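Local coordinates for protein trans-2-enoyl-CoA reductase [NADH] (Treponema denticola ATCC 35405, PDB 4GGO) that catalyses the NADH-dependent reduction of the carbon-carbon double bond of trans-2-enoyl-CoA, turning crotonyl-CoA into butyryl-CoA in fatty acid synthesis, at residues His20-Lys26 with Val386-Tyr391; Tyr34-Ile39 with Ile312-Arg317; Lys48-Asn52 with Tyr74-Thr78; Pro95-Asn99 with Arg397-Ile401; Leu295-Lys300 with Leu368-Tyr374. All blocks are in the same frame, centred on the assembly; numbering follows the deposited sequence.

In the fold
The five contacts belong to a reductase built on a parallel Rossmann-type sheet. Contacts 1 and 2 share helix 21-38, centres about 21 Å apart. Contact 4 touches contact 1, centres about 11 Å apart: C24 packs on Y98 and N99, and Q22 on I401. Contact 3 touches contact 2 through I39 and Y74, centres about 14 Å apart. Contact 5 lies about 35 Å from contact 3, centre to centre. Two contacts come close to the cofactor and substrate sites. Between side chains, W97 (contact 4) is about 4 Å from E84, important for choosing NADH over NADPH; Y374 and L295 (contact 5) are about 4 Å from NAD(+)-binding V281 and about 5 Å from substrate-binding Y234, respectively.

Contact 1: residues His20-Lys26 with Val386-Tyr391; sequences HPQGCKK and VEGINY
H20 is the N-cap of helix 21-38. With chi1 t, H20 ND1 accepts from G23 N at 3.3 Å. The H20 ring also offers one face to the edge of Y391, a T-shaped pair with centroids 4.7 Å apart and planes at 68°. H20 CD2 lies 3.6 Å from Y391 CD1. Q22 meets I389 through its carbonyl, O to CD1 at 3.9 Å. The nearest CA pair is G23 with V386, 6.1 Å apart. Here a CB on G23 would crowd Y391 OH, which accepts from V386 N at 3.1 Å and also bonds G383 O. K26 (chi1 t, chi2 p) packs CG on V386 CG2 at 3.6 Å and CB on I389 CD1 at 3.9 Å. K26 NZ donates to E387 O at 3.0 Å and pairs with D30. V386 to I389 form a type II beta turn, with G388 at positive phi. This is a capped helix start seated on a C-terminal beta turn.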
# COMPACT_ATOMS: atom_id res chain seq x y z
N HIS A 20 -3.31 -16.99 7.79
CA HIS A 20 -2.48 -17.80 8.67
C HIS A 20 -1.76 -16.90 9.68
O HIS A 20 -0.94 -16.08 9.29
CB HIS A 20 -1.46 -18.60 7.86
CG HIS A 20 -0.95 -19.82 8.55
ND1 HIS A 20 0.09 -19.79 9.46
CD2 HIS A 20 -1.33 -21.12 8.47
CE1 HIS A 20 0.32 -21.01 9.91
NE2 HIS A 20 -0.52 -21.84 9.32
N PRO A 21 -2.09 -17.05 10.97
CA PRO A 21 -1.56 -16.20 12.04
C PRO A 21 -0.04 -16.17 12.11
O PRO A 21 0.55 -15.09 12.16
CB PRO A 21 -2.13 -16.85 13.31
CG PRO A 21 -3.37 -17.54 12.85
CD PRO A 21 -3.04 -18.05 11.48
N GLN A 22 0.59 -17.35 12.10
CA GLN A 22 2.05 -17.43 12.19
C GLN A 22 2.71 -16.94 10.91
O GLN A 22 3.78 -16.34 10.94
CB GLN A 22 2.50 -18.85 12.52
CG GLN A 22 2.16 -19.32 13.93
CD GLN A 22 0.68 -19.60 14.12
OE1 GLN A 22 0.01 -18.92 14.90
NE2 GLN A 22 0.17 -20.59 13.41
N GLY A 23 2.06 -17.22 9.78
CA GLY A 23 2.56 -16.78 8.49
C GLY A 23 2.60 -15.27 8.38
O GLY A 23 3.55 -14.70 7.85
N CYS A 24 1.55 -14.63 8.88
CA CYS A 24 1.49 -13.17 8.90
C CYS A 24 2.59 -12.60 9.79
O CYS A 24 3.23 -11.61 9.45
CB CYS A 24 0.12 -12.69 9.38
SG CYS A 24 -1.24 -13.04 8.25
N LYS A 25 2.80 -13.25 10.93
CA LYS A 25 3.84 -12.85 11.87
C LYS A 25 5.22 -12.93 11.22
O LYS A 25 6.01 -11.98 11.30
CB LYS A 25 3.80 -13.73 13.12
CG LYS A 25 4.94 -13.47 14.10
CD LYS A 25 4.85 -14.39 15.31
CE LYS A 25 5.96 -14.11 16.31
NZ LYS A 25 5.86 -14.98 17.51
N LYS A 26 5.50 -14.06 10.58
CA LYS A 26 6.77 -14.27 9.90
C LYS A 26 6.97 -13.24 8.79
O LYS A 26 8.09 -12.77 8.56
CB LYS A 26 6.84 -15.69 9.33
CG LYS A 26 8.14 -16.02 8.61
CD LYS A 26 9.34 -15.95 9.54
CE LYS A 26 10.54 -16.66 8.94
NZ LYS A 26 10.85 -16.19 7.57
N VAL A 386 4.72 -18.43 2.95
CA VAL A 386 5.91 -17.73 3.43
C VAL A 386 6.95 -18.71 3.97
O VAL A 386 6.61 -19.76 4.53
CB VAL A 386 5.57 -16.61 4.46
CG1 VAL A 386 4.10 -16.27 4.40
CG2 VAL A 386 5.98 -17.01 5.86
N GLU A 387 8.22 -18.37 3.78
CA GLU A 387 9.32 -19.27 4.11
C GLU A 387 9.48 -19.46 5.61
O GLU A 387 9.37 -18.51 6.38
CB GLU A 387 10.62 -18.74 3.50
CG GLU A 387 11.60 -19.81 3.05
CD GLU A 387 12.79 -19.24 2.30
OE1 GLU A 387 13.31 -19.92 1.40
OE2 GLU A 387 13.19 -18.10 2.62
N GLY A 388 9.74 -20.70 6.03
CA GLY A 388 9.99 -21.00 7.42
C GLY A 388 8.75 -21.38 8.22
O GLY A 388 8.81 -21.50 9.44
N ILE A 389 7.63 -21.57 7.52
CA ILE A 389 6.39 -21.95 8.18
C ILE A 389 5.97 -23.36 7.78
O ILE A 389 5.96 -23.70 6.59
CB ILE A 389 5.25 -20.96 7.87
CG1 ILE A 389 5.63 -19.55 8.35
CG2 ILE A 389 3.95 -21.40 8.53
CD1 ILE A 389 5.90 -19.46 9.83
N ASN A 390 5.63 -24.18 8.77
CA ASN A 390 5.27 -25.58 8.56
C ASN A 390 4.04 -25.75 7.67
O ASN A 390 4.07 -26.50 6.69
CB ASN A 390 5.06 -26.27 9.91
CG ASN A 390 5.09 -27.79 9.80
OD1 ASN A 390 4.68 -28.37 8.79
ND2 ASN A 390 5.58 -28.44 10.85
N TYR A 391 2.96 -25.07 8.04
CA TYR A 391 1.66 -25.17 7.35
C TYR A 391 0.95 -26.52 7.50
O TYR A 391 -0.28 -26.58 7.52
CB TYR A 391 1.77 -24.75 5.87
CG TYR A 391 2.04 -23.28 5.68
CD1 TYR A 391 1.13 -22.32 6.11
CD2 TYR A 391 3.21 -22.84 5.07
CE1 TYR A 391 1.38 -20.98 5.94
CE2 TYR A 391 3.46 -21.50 4.90
CZ TYR A 391 2.54 -20.57 5.34
OH TYR A 391 2.79 -19.24 5.17
O HOH W 1 -1.50 -24.96 8.88

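Contact 2: residues Tyr34-Ile39 with Ile312-Arg317; sequences YTKKRI and IEQITR
T316 and Y34 bury the most surface here. Y34 belongs to the last turns of helix 21-38 and T316 to helix 311-323; the two meet at the interface. The short axes of 34-38 and 312-317 approach to 10.5 Å and run in similar directions, with a crossing angle of -36°. The closest CA pair is T35 with T316, 6.9 Å apart. T316 points at the other helix with chi1 p. T316 OG1 lies 3.6 Å from Y34 CE2, near the plane of that ring, and 3.6 Å from R38 CG. T316 OG1 is 2.6 Å from I312 O and 3.0 Å from E313 O within its own helix. Y34 has chi1 t and chi2 near 85°. Y34 CD2 packs on I312 CG2 at 3.9 Å, and Y34 OH meets E313 CG at 3.5 Å. E313 OE2 lies over one face of the Y34 ring, while OE1 accepts from G310 N. Both helices pack with helix 61-74 of the Rossmann-type fold, T35 on I68 and T316 on T69. I312 (chi1 t, chi2 p) is the third large contributor. I312 CD1 comes within 3.3 Å of T35 OG1, a hydroxyl that bonds Q31 O. Beyond the helix end, I39 CD1 reaches T316 O at 3.8 Å. R38 (chi1 t, chi2 p) extends NH2 to 4.2 Å from R317 CA, while R317 pairs with E309 and D342.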
# COMPACT_ATOMS: atom_id res chain seq x y z
N TYR A 34 14.81 -7.22 6.98
CA TYR A 34 15.32 -6.54 5.79
C TYR A 34 15.61 -5.08 6.09
O TYR A 34 16.66 -4.55 5.70
CB TYR A 34 14.33 -6.63 4.63
CG TYR A 34 14.79 -5.86 3.40
CD1 TYR A 34 15.65 -6.46 2.48
CD2 TYR A 34 14.39 -4.55 3.18
CE1 TYR A 34 16.08 -5.76 1.37
CE2 TYR A 34 14.83 -3.85 2.07
CZ TYR A 34 15.67 -4.46 1.17
OH TYR A 34 16.11 -3.77 0.06
N THR A 35 14.68 -4.43 6.79
CA THR A 35 14.80 -3.01 7.11
C THR A 35 16.06 -2.71 7.94
O THR A 35 16.74 -1.71 7.72
CB THR A 35 13.56 -2.50 7.86
OG1 THR A 35 12.39 -2.75 7.07
CG2 THR A 35 13.67 -1.00 8.13
N LYS A 36 16.36 -3.59 8.89
CA LYS A 36 17.55 -3.44 9.72
C LYS A 36 18.82 -3.56 8.88
O LYS A 36 19.84 -2.94 9.19
CB LYS A 36 17.56 -4.47 10.85
CG LYS A 36 16.49 -4.24 11.91
CD LYS A 36 16.54 -5.31 12.98
CE LYS A 36 15.54 -5.04 14.10
NZ LYS A 36 15.86 -3.78 14.82
N LYS A 37 18.75 -4.36 7.83
CA LYS A 37 19.90 -4.55 6.94
C LYS A 37 19.96 -3.47 5.86
O LYS A 37 21.03 -3.15 5.36
CB LYS A 37 19.84 -5.92 6.27
CG LYS A 37 19.89 -7.09 7.22
CD LYS A 37 19.88 -8.41 6.46
CE LYS A 37 19.88 -9.59 7.41
NZ LYS A 37 21.04 -9.55 8.34
N ARG A 38 18.80 -2.92 5.52
CA ARG A 38 18.72 -1.93 4.45
C ARG A 38 19.03 -0.52 4.96
O ARG A 38 19.81 0.21 4.36
CB ARG A 38 17.34 -1.96 3.79
CG ARG A 38 17.14 -0.93 2.69
CD ARG A 38 18.17 -1.10 1.58
NE ARG A 38 17.96 -0.15 0.49
CZ ARG A 38 18.45 1.08 0.47
NH1 ARG A 38 19.18 1.52 1.49
NH2 ARG A 38 18.21 1.88 -0.56
N ILE A 39 18.40 -0.15 6.07
CA ILE A 39 18.62 1.16 6.67
C ILE A 39 19.72 1.06 7.72
O ILE A 39 19.44 0.94 8.91
CB ILE A 39 17.33 1.71 7.30
CG1 ILE A 39 16.15 1.57 6.33
CG2 ILE A 39 17.51 3.16 7.71
CD1 ILE A 39 16.32 2.37 5.06
N ILE A 312 8.50 -3.62 1.03
CA ILE A 312 9.52 -3.18 1.97
C ILE A 312 10.76 -2.62 1.25
O ILE A 312 11.43 -1.73 1.76
CB ILE A 312 9.90 -4.29 2.98
CG1 ILE A 312 10.64 -3.70 4.19
CG2 ILE A 312 10.71 -5.40 2.31
CD1 ILE A 312 9.81 -2.73 5.01
N GLU A 313 11.05 -3.14 0.06
CA GLU A 313 12.16 -2.62 -0.73
C GLU A 313 11.81 -1.23 -1.25
O GLU A 313 12.63 -0.31 -1.20
CB GLU A 313 12.49 -3.56 -1.90
CG GLU A 313 13.15 -4.87 -1.50
CD GLU A 313 12.15 -5.91 -1.03
OE1 GLU A 313 10.93 -5.71 -1.22
OE2 GLU A 313 12.59 -6.94 -0.47
N GLN A 314 10.58 -1.09 -1.74
CA GLN A 314 10.07 0.18 -2.24
C GLN A 314 10.14 1.29 -1.19
O GLN A 314 10.65 2.37 -1.45
CB GLN A 314 8.62 0.02 -2.69
CG GLN A 314 8.45 -0.40 -4.13
CD GLN A 314 8.28 0.78 -5.06
OE1 GLN A 314 7.24 1.44 -5.05
NE2 GLN A 314 9.29 1.06 -5.87
N ILE A 315 9.60 1.01 -0.01
CA ILE A 315 9.45 2.02 1.03
C ILE A 315 10.78 2.39 1.70
O ILE A 315 11.02 3.56 2.00
CB ILE A 315 8.40 1.62 2.07
CG1 ILE A 315 7.07 1.33 1.38
CG2 ILE A 315 8.24 2.71 3.11
CD1 ILE A 315 6.61 2.44 0.45
N THR A 316 11.63 1.40 1.93
CA THR A 316 12.96 1.69 2.46
C THR A 316 13.73 2.60 1.49
O THR A 316 14.42 3.52 1.92
CB THR A 316 13.78 0.42 2.74
OG1 THR A 316 13.74 -0.45 1.59
CG2 THR A 316 13.23 -0.31 3.95
N ARG A 317 13.58 2.35 0.20
CA ARG A 317 14.20 3.21 -0.81
C ARG A 317 13.57 4.60 -0.78
O ARG A 317 14.26 5.61 -0.94
CB ARG A 317 14.08 2.60 -2.21
CG ARG A 317 14.63 3.50 -3.32
CD ARG A 317 15.06 2.71 -4.55
NE ARG A 317 13.94 2.16 -5.30
CZ ARG A 317 13.31 2.80 -6.29
NH1 ARG A 317 13.70 4.02 -6.63
NH2 ARG A 317 12.31 2.22 -6.93

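Contact 3: residues Lys48-Asn52 with Tyr74-Thr78; sequences KAPKN and YGAAT
P50 and Y74 form the apolar centre. P50 CD sits over one face of the Y74 ring, 3.9 Å from its centroid and 28° off the ring normal, a CH-pi contact. P50 CD is 3.5 Å from Y74 CG. Y74 holds chi1 m and chi2 near -88°. A49 CB packs on Y74 CD1 at 3.7 Å, and P50 CB faces A76 CB at 4.3 Å. Helix 311-323 adds Y319 against P50 and A320 against Y74. Moving outward, the two segments run nearly alongside, their end-to-end directions 23° apart. CA pairs are A49-Y74 at 6.4 Å, K51-A76 at 4.5 Å and N52-A77 at 4.9 Å. G75 leaves the helix with positive phi, and the chain turns extended from A76. At the polar edge A77 N donates to K51 O at 2.8 Å. N52 CA approaches A77 O at 3.5 Å, a CA-H...O contact. A water donates to P50 O (2.5 Å) and Y74 O (3.1 Å). N52 and A77 make a parallel bridge, with both side chains on one face of the sheet. Strand 52-56, helix 61-74 and strand 77-82 follow in order, and the two parallel strands start side by side: a beta-alpha-beta crossover of the Rossmann fold.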
# COMPACT_ATOMS: atom_id res chain seq x y z
N LYS A 48 18.64 13.60 7.85
CA LYS A 48 17.62 13.72 8.88
C LYS A 48 16.88 12.40 9.04
O LYS A 48 17.12 11.45 8.29
CB LYS A 48 16.64 14.85 8.56
CG LYS A 48 17.30 16.22 8.45
CD LYS A 48 16.26 17.32 8.33
CE LYS A 48 16.92 18.69 8.33
NZ LYS A 48 15.91 19.79 8.31
N ALA A 49 15.98 12.33 10.02
CA ALA A 49 15.26 11.10 10.30
C ALA A 49 13.88 11.40 10.88
O ALA A 49 13.69 12.42 11.54
CB ALA A 49 16.06 10.23 11.25
N PRO A 50 12.91 10.51 10.63
CA PRO A 50 11.58 10.68 11.23
C PRO A 50 11.65 10.45 12.73
O PRO A 50 12.51 9.70 13.20
CB PRO A 50 10.75 9.59 10.55
CG PRO A 50 11.74 8.55 10.16
CD PRO A 50 12.98 9.30 9.79
N LYS A 51 10.75 11.09 13.48
CA LYS A 51 10.73 10.95 14.94
C LYS A 51 9.36 10.49 15.42
O LYS A 51 9.25 9.52 16.17
CB LYS A 51 11.09 12.28 15.60
CG LYS A 51 11.24 12.21 17.12
CD LYS A 51 11.66 13.55 17.72
CE LYS A 51 10.50 14.55 17.74
NZ LYS A 51 10.96 15.88 18.24
N ASN A 52 8.32 11.19 14.98
CA ASN A 52 6.95 10.83 15.31
C ASN A 52 6.14 10.63 14.03
O ASN A 52 5.91 11.58 13.28
CB ASN A 52 6.31 11.90 16.18
CG ASN A 52 6.93 11.98 17.56
OD1 ASN A 52 7.09 10.97 18.24
ND2 ASN A 52 7.29 13.19 17.98
N TYR A 74 14.55 3.67 11.57
CA TYR A 74 14.91 4.99 12.08
C TYR A 74 14.66 5.15 13.58
O TYR A 74 15.10 6.13 14.19
CB TYR A 74 14.20 6.09 11.29
CG TYR A 74 14.68 6.20 9.86
CD1 TYR A 74 15.76 7.01 9.53
CD2 TYR A 74 14.05 5.49 8.84
CE1 TYR A 74 16.20 7.11 8.22
CE2 TYR A 74 14.49 5.58 7.53
CZ TYR A 74 15.57 6.40 7.23
OH TYR A 74 16.01 6.50 5.93
N GLY A 75 13.96 4.19 14.18
CA GLY A 75 13.70 4.22 15.61
C GLY A 75 12.56 5.14 15.99
O GLY A 75 12.44 5.55 17.15
N ALA A 76 11.72 5.48 15.02
CA ALA A 76 10.65 6.44 15.23
C ALA A 76 9.50 5.88 16.06
O ALA A 76 9.24 4.68 16.05
CB ALA A 76 10.13 6.97 13.90
N ALA A 77 8.81 6.77 16.77
CA ALA A 77 7.57 6.42 17.44
C ALA A 77 6.46 6.47 16.40
O ALA A 77 6.37 7.41 15.62
CB ALA A 77 7.29 7.39 18.57
N THR A 78 5.61 5.44 16.38
CA THR A 78 4.56 5.37 15.37
C THR A 78 3.17 5.15 15.96
O THR A 78 2.99 4.35 16.88
CB THR A 78 4.82 4.25 14.34
OG1 THR A 78 4.66 2.97 14.95
CG2 THR A 78 6.22 4.37 13.75
O HOH W 2 13.60 8.66 15.20

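Contact 4: residues Pro95-Asn99 with Arg397-Ile401; sequences PGWYN and RFDRI
Two aromatic side chains from the first turn of helix 95-110 meet the irregular C-terminal tail. Y98 has chi1 m and chi2 near -76°. This carries its hydroxyl across to the tail, where Y98 OH donates to F398 O at 2.7 Å. The same hydroxyl lies 3.4 Å from F398 CB and bonds G93 N. F398 CB points sideways (chi1 m), and its ring pairs edge-to-face with Y92. W97 has chi1 t and chi2 near 72°, and its CB points toward the tail. W97 CH2 is 3.5 Å from D399 O, at the ring edge; W97 CZ3 is 3.6 Å from F398 O. R400 N is buried here with no polar partner. The closest CA pair is Y98 with I401, 6.7 Å apart. I401 has positive phi, and its CB points away from the helix. D399, chi1 p, also points away. It joins both arginines of the tail in a salt-bridge network: R397 NE to D399 OD1 is 2.7 Å, R397 NH2 to D399 OD2 is 2.8 Å, and R400 NH1 to D399 OD2 is 2.7 Å. W97 lies about 4 Å, side chain to side chain, from E84, which discriminates NADH from NADPH. Helix 95-110 follows strand 77-82 in the chain; helix 21-38 packs beside it through C24 on Y98, and Q22 of that helix touches I401.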
# COMPACT_ATOMS: atom_id res chain seq x y z
N PRO A 95 -6.01 -10.46 7.89
CA PRO A 95 -4.54 -10.55 7.96
C PRO A 95 -3.90 -9.33 8.61
O PRO A 95 -2.88 -9.45 9.29
CB PRO A 95 -4.12 -10.67 6.48
CG PRO A 95 -5.33 -10.29 5.68
CD PRO A 95 -6.51 -10.67 6.53
N GLY A 96 -4.51 -8.16 8.41
CA GLY A 96 -3.99 -6.93 9.00
C GLY A 96 -4.02 -6.93 10.51
O GLY A 96 -3.20 -6.27 11.16
N TRP A 97 -4.97 -7.66 11.09
CA TRP A 97 -5.08 -7.78 12.54
C TRP A 97 -3.85 -8.49 13.09
O TRP A 97 -3.23 -8.02 14.04
CB TRP A 97 -6.36 -8.53 12.92
CG TRP A 97 -6.67 -8.51 14.39
CD1 TRP A 97 -7.11 -7.44 15.12
CD2 TRP A 97 -6.57 -9.61 15.31
NE1 TRP A 97 -7.29 -7.80 16.43
CE2 TRP A 97 -6.97 -9.13 16.58
CE3 TRP A 97 -6.19 -10.95 15.19
CZ2 TRP A 97 -6.99 -9.94 17.71
CZ3 TRP A 97 -6.22 -11.75 16.31
CH2 TRP A 97 -6.62 -11.24 17.56
N TYR A 98 -3.51 -9.63 12.49
CA TYR A 98 -2.34 -10.39 12.90
C TYR A 98 -1.06 -9.61 12.65
O TYR A 98 -0.13 -9.64 13.47
CB TYR A 98 -2.30 -11.74 12.18
CG TYR A 98 -3.52 -12.60 12.44
CD1 TYR A 98 -3.67 -13.27 13.65
CD2 TYR A 98 -4.52 -12.74 11.49
CE1 TYR A 98 -4.78 -14.06 13.90
CE2 TYR A 98 -5.63 -13.53 11.73
CZ TYR A 98 -5.76 -14.18 12.94
OH TYR A 98 -6.86 -14.97 13.18
N ASN A 99 -1.01 -8.90 11.53
CA ASN A 99 0.13 -8.04 11.21
C ASN A 99 0.36 -6.98 12.28
O ASN A 99 1.49 -6.77 12.72
CB ASN A 99 -0.06 -7.37 9.85
CG ASN A 99 0.09 -8.35 8.69
OD1 ASN A 99 0.60 -9.45 8.85
ND2 ASN A 99 -0.36 -7.93 7.51
N ARG A 397 -5.38 -21.74 17.91
CA ARG A 397 -6.43 -20.73 18.00
C ARG A 397 -6.12 -19.51 17.13
O ARG A 397 -4.99 -19.35 16.66
CB ARG A 397 -6.68 -20.32 19.45
CG ARG A 397 -5.45 -19.86 20.21
CD ARG A 397 -5.75 -19.77 21.70
NE ARG A 397 -6.90 -18.92 21.98
CZ ARG A 397 -7.62 -18.98 23.09
NH1 ARG A 397 -7.32 -19.86 24.04
NH2 ARG A 397 -8.65 -18.16 23.26
N PHE A 398 -7.12 -18.66 16.92
CA PHE A 398 -6.99 -17.58 15.95
C PHE A 398 -7.09 -16.18 16.55
O PHE A 398 -7.30 -15.20 15.82
CB PHE A 398 -8.04 -17.74 14.85
CG PHE A 398 -7.94 -19.03 14.10
CD1 PHE A 398 -7.13 -19.13 12.98
CD2 PHE A 398 -8.65 -20.15 14.51
CE1 PHE A 398 -7.04 -20.32 12.28
CE2 PHE A 398 -8.56 -21.34 13.82
CZ PHE A 398 -7.75 -21.43 12.70
N ASP A 399 -6.95 -16.07 17.86
CA ASP A 399 -6.99 -14.78 18.52
C ASP A 399 -5.63 -14.38 19.07
O ASP A 399 -5.53 -13.53 19.96
CB ASP A 399 -8.03 -14.78 19.65
CG ASP A 399 -7.86 -15.96 20.59
OD1 ASP A 399 -7.25 -16.97 20.18
OD2 ASP A 399 -8.34 -15.87 21.74
N ARG A 400 -4.58 -15.00 18.54
CA ARG A 400 -3.22 -14.78 19.03
C ARG A 400 -2.15 -14.99 17.96
O ARG A 400 -2.40 -15.62 16.93
CB ARG A 400 -2.93 -15.69 20.22
CG ARG A 400 -3.28 -15.08 21.57
CD ARG A 400 -4.02 -16.07 22.46
NE ARG A 400 -4.43 -15.45 23.71
CZ ARG A 400 -5.53 -14.72 23.85
NH1 ARG A 400 -6.33 -14.51 22.82
NH2 ARG A 400 -5.83 -14.19 25.03
N ILE A 401 -0.96 -14.45 18.22
CA ILE A 401 0.21 -14.69 17.38
C ILE A 401 0.03 -14.16 15.95
O ILE A 401 -0.09 -12.95 15.75
CB ILE A 401 0.61 -16.18 17.38
CG1 ILE A 401 0.84 -16.66 18.82
CG2 ILE A 401 1.85 -16.41 16.54
CD1 ILE A 401 1.32 -18.10 18.95

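Contact 5: residues Leu295-Lys300 with Leu368-Tyr374; sequences LASLFK and LTDLAGY
This contact lies beside the substrate and cofactor site. Y374 touches V281, which binds NAD(+), and L295 is about 5 Å from Y234, which binds substrate, side chain to side chain. Helix 291-305 packs against the turn that leads into helix 371-380. A296 O is central: it accepts from D370 N at 3.0 Å. A296 CB meets T369 CB at 3.9 Å and L371 CD2 at 3.9 Å. D370, chi1 t, is the N-cap; its OD1 accepts from G373 N at 2.8 Å, while OD2 pairs with K303. D370 OD2 also lies 3.6 Å from F299 CB. F299 (chi1 m) brings CE2 to 4.3 Å from Y374 CD2. Y374 (chi1 t) sets CE2 4.0 Å from L295 CB. K300 (chi1 t, chi2 p) lays CG 3.2 Å from L368 O. CA pairs S297-T369 and K300-D370 are 4.9 and 4.8 Å apart. D370 also centres an inverse gamma turn. Helix 291-305 thus packs on the Asp-capped N-terminus of helix 371-380.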
# COMPACT_ATOMS: atom_id res chain seq x y z
N LEU A 295 1.76 -7.41 -14.49
CA LEU A 295 2.53 -7.61 -13.26
C LEU A 295 3.37 -8.87 -13.31
O LEU A 295 4.54 -8.86 -12.91
CB LEU A 295 1.60 -7.65 -12.04
CG LEU A 295 0.95 -6.33 -11.63
CD1 LEU A 295 0.01 -6.54 -10.47
CD2 LEU A 295 2.01 -5.30 -11.29
N ALA A 296 2.79 -9.97 -13.79
CA ALA A 296 3.51 -11.22 -13.93
C ALA A 296 4.69 -11.06 -14.88
O ALA A 296 5.77 -11.60 -14.65
CB ALA A 296 2.58 -12.32 -14.42
N SER A 297 4.48 -10.29 -15.94
CA SER A 297 5.54 -10.01 -16.91
C SER A 297 6.55 -9.03 -16.32
O SER A 297 7.75 -9.17 -16.54
CB SER A 297 4.94 -9.44 -18.19
OG SER A 297 3.96 -10.31 -18.73
N LEU A 298 6.05 -8.06 -15.57
CA LEU A 298 6.90 -7.05 -14.93
C LEU A 298 7.82 -7.70 -13.91
O LEU A 298 9.01 -7.39 -13.86
CB LEU A 298 6.05 -5.97 -14.26
CG LEU A 298 6.81 -4.80 -13.64
CD1 LEU A 298 7.42 -3.92 -14.73
CD2 LEU A 298 5.91 -3.98 -12.73
N PHE A 299 7.26 -8.59 -13.09
CA PHE A 299 8.04 -9.30 -12.08
C PHE A 299 9.16 -10.10 -12.75
O PHE A 299 10.29 -10.12 -12.28
CB PHE A 299 7.16 -10.24 -11.26
CG PHE A 299 6.14 -9.53 -10.39
CD1 PHE A 299 6.17 -8.16 -10.23
CD2 PHE A 299 5.15 -10.26 -9.74
CE1 PHE A 299 5.24 -7.52 -9.43
CE2 PHE A 299 4.22 -9.62 -8.95
CZ PHE A 299 4.26 -8.25 -8.79
N LYS A 300 8.82 -10.75 -13.86
CA LYS A 300 9.77 -11.56 -14.61
C LYS A 300 10.93 -10.71 -15.12
O LYS A 300 12.10 -11.04 -14.92
CB LYS A 300 9.07 -12.25 -15.77
CG LYS A 300 9.97 -13.20 -16.56
CD LYS A 300 10.40 -14.37 -15.70
CE LYS A 300 11.04 -15.46 -16.53
NZ LYS A 300 11.36 -16.67 -15.72
N LEU A 368 7.31 -18.16 -19.26
CA LEU A 368 7.61 -16.83 -19.78
C LEU A 368 7.46 -15.72 -18.74
O LEU A 368 8.19 -14.74 -18.76
CB LEU A 368 6.73 -16.52 -20.99
CG LEU A 368 7.41 -16.48 -22.36
CD1 LEU A 368 7.97 -17.85 -22.73
CD2 LEU A 368 6.45 -15.98 -23.43
N THR A 369 6.49 -15.88 -17.84
CA THR A 369 6.24 -14.87 -16.82
C THR A 369 6.44 -15.42 -15.41
O THR A 369 6.57 -16.63 -15.22
CB THR A 369 4.81 -14.30 -16.92
OG1 THR A 369 3.86 -15.31 -16.58
CG2 THR A 369 4.54 -13.79 -18.33
N ASP A 370 6.47 -14.52 -14.43
CA ASP A 370 6.66 -14.92 -13.05
C ASP A 370 5.32 -15.17 -12.36
O ASP A 370 4.94 -14.45 -11.44
CB ASP A 370 7.45 -13.85 -12.28
CG ASP A 370 7.91 -14.32 -10.92
OD1 ASP A 370 7.92 -15.55 -10.69
OD2 ASP A 370 8.27 -13.47 -10.08
N LEU A 371 4.61 -16.19 -12.83
CA LEU A 371 3.36 -16.59 -12.22
C LEU A 371 3.61 -17.11 -10.81
O LEU A 371 2.77 -16.98 -9.92
CB LEU A 371 2.66 -17.66 -13.06
CG LEU A 371 2.16 -17.22 -14.44
CD1 LEU A 371 1.38 -18.34 -15.11
CD2 LEU A 371 1.30 -15.97 -14.32
N ALA A 372 4.79 -17.71 -10.61
CA ALA A 372 5.19 -18.19 -9.30
C ALA A 372 5.33 -17.04 -8.31
O ALA A 372 4.85 -17.12 -7.18
CB ALA A 372 6.50 -18.97 -9.40
N GLY A 373 5.98 -15.97 -8.74
CA GLY A 373 6.14 -14.79 -7.92
C GLY A 373 4.80 -14.13 -7.61
O GLY A 373 4.58 -13.62 -6.52
N TYR A 374 3.90 -14.17 -8.59
CA TYR A 374 2.57 -13.59 -8.42
C TYR A 374 1.78 -14.37 -7.37
O TYR A 374 1.15 -13.78 -6.50
CB TYR A 374 1.81 -13.60 -9.75
CG TYR A 374 0.59 -12.69 -9.78
CD1 TYR A 374 -0.58 -13.03 -9.12
CD2 TYR A 374 0.62 -11.49 -10.49
CE1 TYR A 374 -1.69 -12.21 -9.15
CE2 TYR A 374 -0.49 -10.66 -10.52
CZ TYR A 374 -1.64 -11.03 -9.85
OH TYR A 374 -2.75 -10.21 -9.88